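Local atomic coordinates of aminopeptidase C (Lactobacillus rhamnosus, PDB entry 4K7C), a protein that probably removes amino acids from the N-termini of peptides as a cysteine aminopeptidase of the papain-like peptidase C1 family. Residues 172-186 with 207-219. Residues are numbered along the deposited sequence; the frame is centred on the assembly and turned at random.
Sequences LNGLLNLKLRKDAVT and MLAEDYRILAYTL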
# COMPACT_ATOMS: atom_id res chain seq x y z
N LEU A 172 -27.67 2.06 7.45
CA LEU A 172 -28.90 1.44 7.96
C LEU A 172 -29.42 2.25 9.15
O LEU A 172 -30.60 2.52 9.20
CB LEU A 172 -28.67 -0.05 8.30
CG LEU A 172 -29.76 -0.76 9.14
CD1 LEU A 172 -31.06 -0.71 8.36
CD2 LEU A 172 -29.32 -2.14 9.51
N ASN A 173 -28.58 2.60 10.12
CA ASN A 173 -29.09 3.38 11.25
C ASN A 173 -29.62 4.73 10.78
O ASN A 173 -30.68 5.18 11.26
CB ASN A 173 -28.04 3.60 12.34
CG ASN A 173 -27.79 2.33 13.09
OD1 ASN A 173 -28.73 1.67 13.51
ND2 ASN A 173 -26.55 1.95 13.23
N GLY A 174 -28.92 5.36 9.82
CA GLY A 174 -29.40 6.67 9.31
C GLY A 174 -30.79 6.58 8.70
O GLY A 174 -31.69 7.38 8.97
N LEU A 175 -31.01 5.57 7.86
CA LEU A 175 -32.30 5.43 7.14
C LEU A 175 -33.38 4.92 8.08
O LEU A 175 -34.48 5.46 8.06
CB LEU A 175 -32.18 4.45 5.94
CG LEU A 175 -33.45 4.24 5.11
CD1 LEU A 175 -33.88 5.56 4.50
CD2 LEU A 175 -33.18 3.12 4.07
N LEU A 176 -33.01 4.05 9.01
CA LEU A 176 -34.05 3.51 9.88
C LEU A 176 -34.50 4.63 10.87
O LEU A 176 -35.69 4.77 11.16
CB LEU A 176 -33.59 2.25 10.59
CG LEU A 176 -34.60 1.59 11.55
CD1 LEU A 176 -35.84 1.25 10.77
CD2 LEU A 176 -33.91 0.39 12.12
N ASN A 177 -33.54 5.41 11.34
CA ASN A 177 -33.87 6.51 12.26
C ASN A 177 -34.76 7.51 11.57
O ASN A 177 -35.71 8.03 12.16
CB ASN A 177 -32.57 7.12 12.82
CG ASN A 177 -31.97 6.30 13.88
OD1 ASN A 177 -32.57 5.34 14.41
ND2 ASN A 177 -30.75 6.62 14.22
N LEU A 178 -34.50 7.75 10.28
CA LEU A 178 -35.30 8.71 9.52
C LEU A 178 -36.73 8.20 9.43
O LEU A 178 -37.73 8.88 9.74
CB LEU A 178 -34.71 8.90 8.18
CG LEU A 178 -35.58 9.49 7.07
CD1 LEU A 178 -36.19 10.83 7.46
CD2 LEU A 178 -34.86 9.60 5.73
N LYS A 179 -36.81 6.91 9.09
CA LYS A 179 -38.12 6.22 8.96
C LYS A 179 -38.91 6.30 10.31
O LYS A 179 -40.12 6.66 10.33
CB LYS A 179 -37.91 4.75 8.53
CG LYS A 179 -39.19 3.92 8.45
CD LYS A 179 -40.22 4.46 7.49
CE LYS A 179 -41.25 3.42 7.05
NZ LYS A 179 -41.85 2.76 8.17
N LEU A 180 -38.26 5.98 11.41
CA LEU A 180 -38.91 5.95 12.70
C LEU A 180 -39.36 7.32 13.11
O LEU A 180 -40.52 7.49 13.57
CB LEU A 180 -38.05 5.36 13.77
CG LEU A 180 -37.63 3.92 13.61
CD1 LEU A 180 -36.61 3.55 14.67
CD2 LEU A 180 -38.87 2.98 13.61
N ARG A 181 -38.53 8.32 12.83
CA ARG A 181 -38.95 9.72 13.12
C ARG A 181 -40.16 10.20 12.31
O ARG A 181 -41.08 10.86 12.82
CB ARG A 181 -37.73 10.66 12.97
CG ARG A 181 -36.71 10.56 14.05
CD ARG A 181 -35.53 11.48 13.73
NE ARG A 181 -34.50 11.35 14.75
CZ ARG A 181 -33.21 11.08 14.57
NH1 ARG A 181 -32.69 10.86 13.36
NH2 ARG A 181 -32.44 11.13 15.64
N LYS A 182 -40.21 9.87 11.04
CA LYS A 182 -41.27 10.20 10.16
C LYS A 182 -42.54 9.53 10.68
O LYS A 182 -43.61 10.13 10.68
CB LYS A 182 -41.01 9.69 8.77
CG LYS A 182 -42.18 9.88 7.85
CD LYS A 182 -41.89 9.40 6.45
CE LYS A 182 -43.03 9.85 5.51
NZ LYS A 182 -44.07 8.86 5.66
N ASP A 183 -42.40 8.27 11.01
CA ASP A 183 -43.55 7.53 11.59
C ASP A 183 -44.01 8.09 12.97
O ASP A 183 -45.22 8.04 13.30
CB ASP A 183 -43.20 6.05 11.70
CG ASP A 183 -43.16 5.34 10.38
OD1 ASP A 183 -43.71 5.84 9.36
OD2 ASP A 183 -42.57 4.22 10.38
N ALA A 184 -43.09 8.61 13.78
CA ALA A 184 -43.44 9.24 15.05
C ALA A 184 -44.33 10.44 14.79
O ALA A 184 -45.29 10.68 15.52
CB ALA A 184 -42.19 9.70 15.81
N VAL A 185 -44.06 11.19 13.74
CA VAL A 185 -44.96 12.29 13.37
C VAL A 185 -46.41 11.82 13.17
O VAL A 185 -47.37 12.40 13.71
CB VAL A 185 -44.55 12.99 12.06
CG1 VAL A 185 -45.47 14.16 11.81
CG2 VAL A 185 -43.10 13.54 12.10
N THR A 186 -46.55 10.74 12.42
CA THR A 186 -47.83 10.20 12.02
C THR A 186 -48.53 9.65 13.28
O THR A 186 -49.73 9.89 13.50
CB THR A 186 -47.64 9.04 11.02
OG1 THR A 186 -46.95 9.52 9.85
CG2 THR A 186 -48.92 8.45 10.62
N MSE A 207 -46.36 0.30 9.16
CA MSE A 207 -45.00 0.90 9.46
C MSE A 207 -43.99 -0.22 9.67
O MSE A 207 -42.89 -0.21 9.07
CB MSE A 207 -45.00 1.77 10.68
CG MSE A 207 -45.86 2.99 10.43
SE MSE A 207 -46.17 3.86 12.18
CE MSE A 207 -47.27 5.19 11.29
N LEU A 208 -44.38 -1.21 10.43
CA LEU A 208 -43.55 -2.38 10.72
C LEU A 208 -43.28 -3.21 9.50
O LEU A 208 -42.16 -3.72 9.37
CB LEU A 208 -44.09 -3.23 11.87
CG LEU A 208 -43.98 -2.57 13.25
CD1 LEU A 208 -44.69 -3.38 14.27
CD2 LEU A 208 -42.57 -2.41 13.70
N ALA A 209 -44.26 -3.35 8.59
CA ALA A 209 -44.06 -4.11 7.34
C ALA A 209 -42.93 -3.47 6.54
O ALA A 209 -42.12 -4.13 6.00
CB ALA A 209 -45.29 -4.19 6.45
N GLU A 210 -42.95 -2.16 6.46
CA GLU A 210 -41.88 -1.40 5.80
C GLU A 210 -40.56 -1.57 6.51
O GLU A 210 -39.57 -1.77 5.83
CB GLU A 210 -42.28 0.08 5.77
CG GLU A 210 -43.51 0.34 4.92
CD GLU A 210 -44.25 1.64 5.22
OE1 GLU A 210 -44.03 2.20 6.33
OE2 GLU A 210 -44.97 2.10 4.32
N ASP A 211 -40.51 -1.42 7.83
CA ASP A 211 -39.29 -1.66 8.56
C ASP A 211 -38.72 -3.08 8.35
O ASP A 211 -37.49 -3.25 8.23
CB ASP A 211 -39.48 -1.39 10.07
CG ASP A 211 -40.04 0.00 10.35
OD1 ASP A 211 -39.93 0.84 9.42
OD2 ASP A 211 -40.60 0.21 11.51
N TYR A 212 -39.61 -4.08 8.34
CA TYR A 212 -39.22 -5.43 8.07
C TYR A 212 -38.47 -5.53 6.73
O TYR A 212 -37.39 -6.18 6.64
CB TYR A 212 -40.45 -6.41 8.17
CG TYR A 212 -40.04 -7.86 8.03
CD1 TYR A 212 -39.66 -8.58 9.12
CD2 TYR A 212 -39.89 -8.46 6.79
CE1 TYR A 212 -39.19 -9.87 9.02
CE2 TYR A 212 -39.45 -9.79 6.69
CZ TYR A 212 -39.11 -10.46 7.82
OH TYR A 212 -38.64 -11.75 7.72
N ARG A 213 -39.01 -4.92 5.71
CA ARG A 213 -38.42 -4.91 4.39
C ARG A 213 -37.04 -4.20 4.31
O ARG A 213 -36.13 -4.69 3.66
CB ARG A 213 -39.40 -4.36 3.41
CG ARG A 213 -38.80 -4.17 2.04
CD ARG A 213 -39.85 -3.96 1.00
NE ARG A 213 -40.57 -2.72 1.08
CZ ARG A 213 -41.86 -2.66 1.51
NH1 ARG A 213 -42.53 -1.52 1.46
NH2 ARG A 213 -42.46 -3.76 2.04
N ILE A 214 -36.90 -3.08 5.02
CA ILE A 214 -35.58 -2.39 5.14
C ILE A 214 -34.53 -3.28 5.76
O ILE A 214 -33.42 -3.40 5.28
CB ILE A 214 -35.74 -1.07 5.98
CG1 ILE A 214 -36.60 -0.08 5.20
CG2 ILE A 214 -34.37 -0.54 6.40
CD1 ILE A 214 -37.10 1.10 6.02
N LEU A 215 -34.91 -4.03 6.80
CA LEU A 215 -33.99 -4.98 7.41
C LEU A 215 -33.72 -6.24 6.60
O LEU A 215 -32.64 -6.73 6.57
CB LEU A 215 -34.49 -5.29 8.81
CG LEU A 215 -34.52 -4.09 9.70
CD1 LEU A 215 -35.31 -4.39 10.96
CD2 LEU A 215 -33.14 -3.61 10.15
N ALA A 216 -34.74 -6.76 5.90
CA ALA A 216 -34.55 -7.94 5.06
C ALA A 216 -33.62 -7.57 3.92
O ALA A 216 -32.65 -8.31 3.57
CB ALA A 216 -35.90 -8.40 4.57
N TYR A 217 -33.83 -6.39 3.36
CA TYR A 217 -32.94 -5.96 2.25
C TYR A 217 -31.48 -5.74 2.73
O TYR A 217 -30.53 -6.06 2.01
CB TYR A 217 -33.40 -4.69 1.62
CG TYR A 217 -34.53 -4.82 0.62
CD1 TYR A 217 -35.30 -5.98 0.52
CD2 TYR A 217 -34.90 -3.73 -0.13
CE1 TYR A 217 -36.39 -6.09 -0.37
CE2 TYR A 217 -35.95 -3.84 -1.05
CZ TYR A 217 -36.71 -4.99 -1.14
OH TYR A 217 -37.72 -5.03 -2.07
N THR A 218 -31.33 -5.12 3.89
CA THR A 218 -29.98 -4.83 4.44
C THR A 218 -29.24 -6.00 5.01
O THR A 218 -28.03 -6.06 4.91
CB THR A 218 -29.99 -3.66 5.43
OG1 THR A 218 -30.98 -3.80 6.45
CG2 THR A 218 -30.22 -2.37 4.64
N LEU A 219 -29.98 -6.88 5.68
CA LEU A 219 -29.41 -7.90 6.55
C LEU A 219 -29.68 -9.34 6.13
O LEU A 219 -28.93 -10.23 6.57
CB LEU A 219 -29.97 -7.68 7.96
CG LEU A 219 -29.70 -6.31 8.62
CD1 LEU A 219 -30.27 -6.31 10.02
CD2 LEU A 219 -28.20 -5.97 8.64
O HOH W 1 -44.40 4.84 7.08
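Lys-179 drives its ammonium group into three carboxylates where helices 170-192 and 197-219 pack side by side as an antiparallel helical hairpin, the segment axes 11.1 Å apart at 176°. Its side chain is a knob set among Met-207, Glu-210, Asp-211 and Ile-214. CG lies anti to the backbone N (chi1 177°), and bends at chi2 and chi4 turn the chain so that NZ reaches Glu-210 OE1 at 2.9 Å and Asp-211 OD1 at 3.0 Å. The first is met on its anti side, the second on its syn side, both out of the carboxylate plane. One turn along its own helix, Asp-183 OD2 offers a syn lone pair to Lys-179 NZ at 2.7 Å. Met-207 O adds a weak bond. The three carboxylates would favour the charged form of the buried lysine, whose positive charge in turn probably offsets the closeness of Asp-183 OD2 to Asp-211 OD1. Met-207, present as selenomethionine in this derivative, runs antiparallel alongside Asp-183, its CG against the carboxylate carbon and its SE near CB, which carries CE on to Thr-186 CG2.

Toward the open end of the hairpin, Leu-172 is an apolar knob: CD1 meets Ile-214 CG2 at 3.9 Å and Leu-215 CD2, while CD2 touches Leu-219 CD2. Thr-218 OG1 also lies against CD1, its own hydrogen bond directed back to Ile-214 O, which Thr-218 N reaches from the opposite face.

In the second shell, Tyr-112 of helix 96-117 hydrogen-bonds Asp-211 OD2. Elsewhere on the hairpin, Arg-181 NH1 forms a salt bridge with Glu-359 OE1 of a second subunit. Bridging the two helices directly, a water donates to both Glu-210 OE1 and Asp-183 OD1, the latter at 2.6 Å.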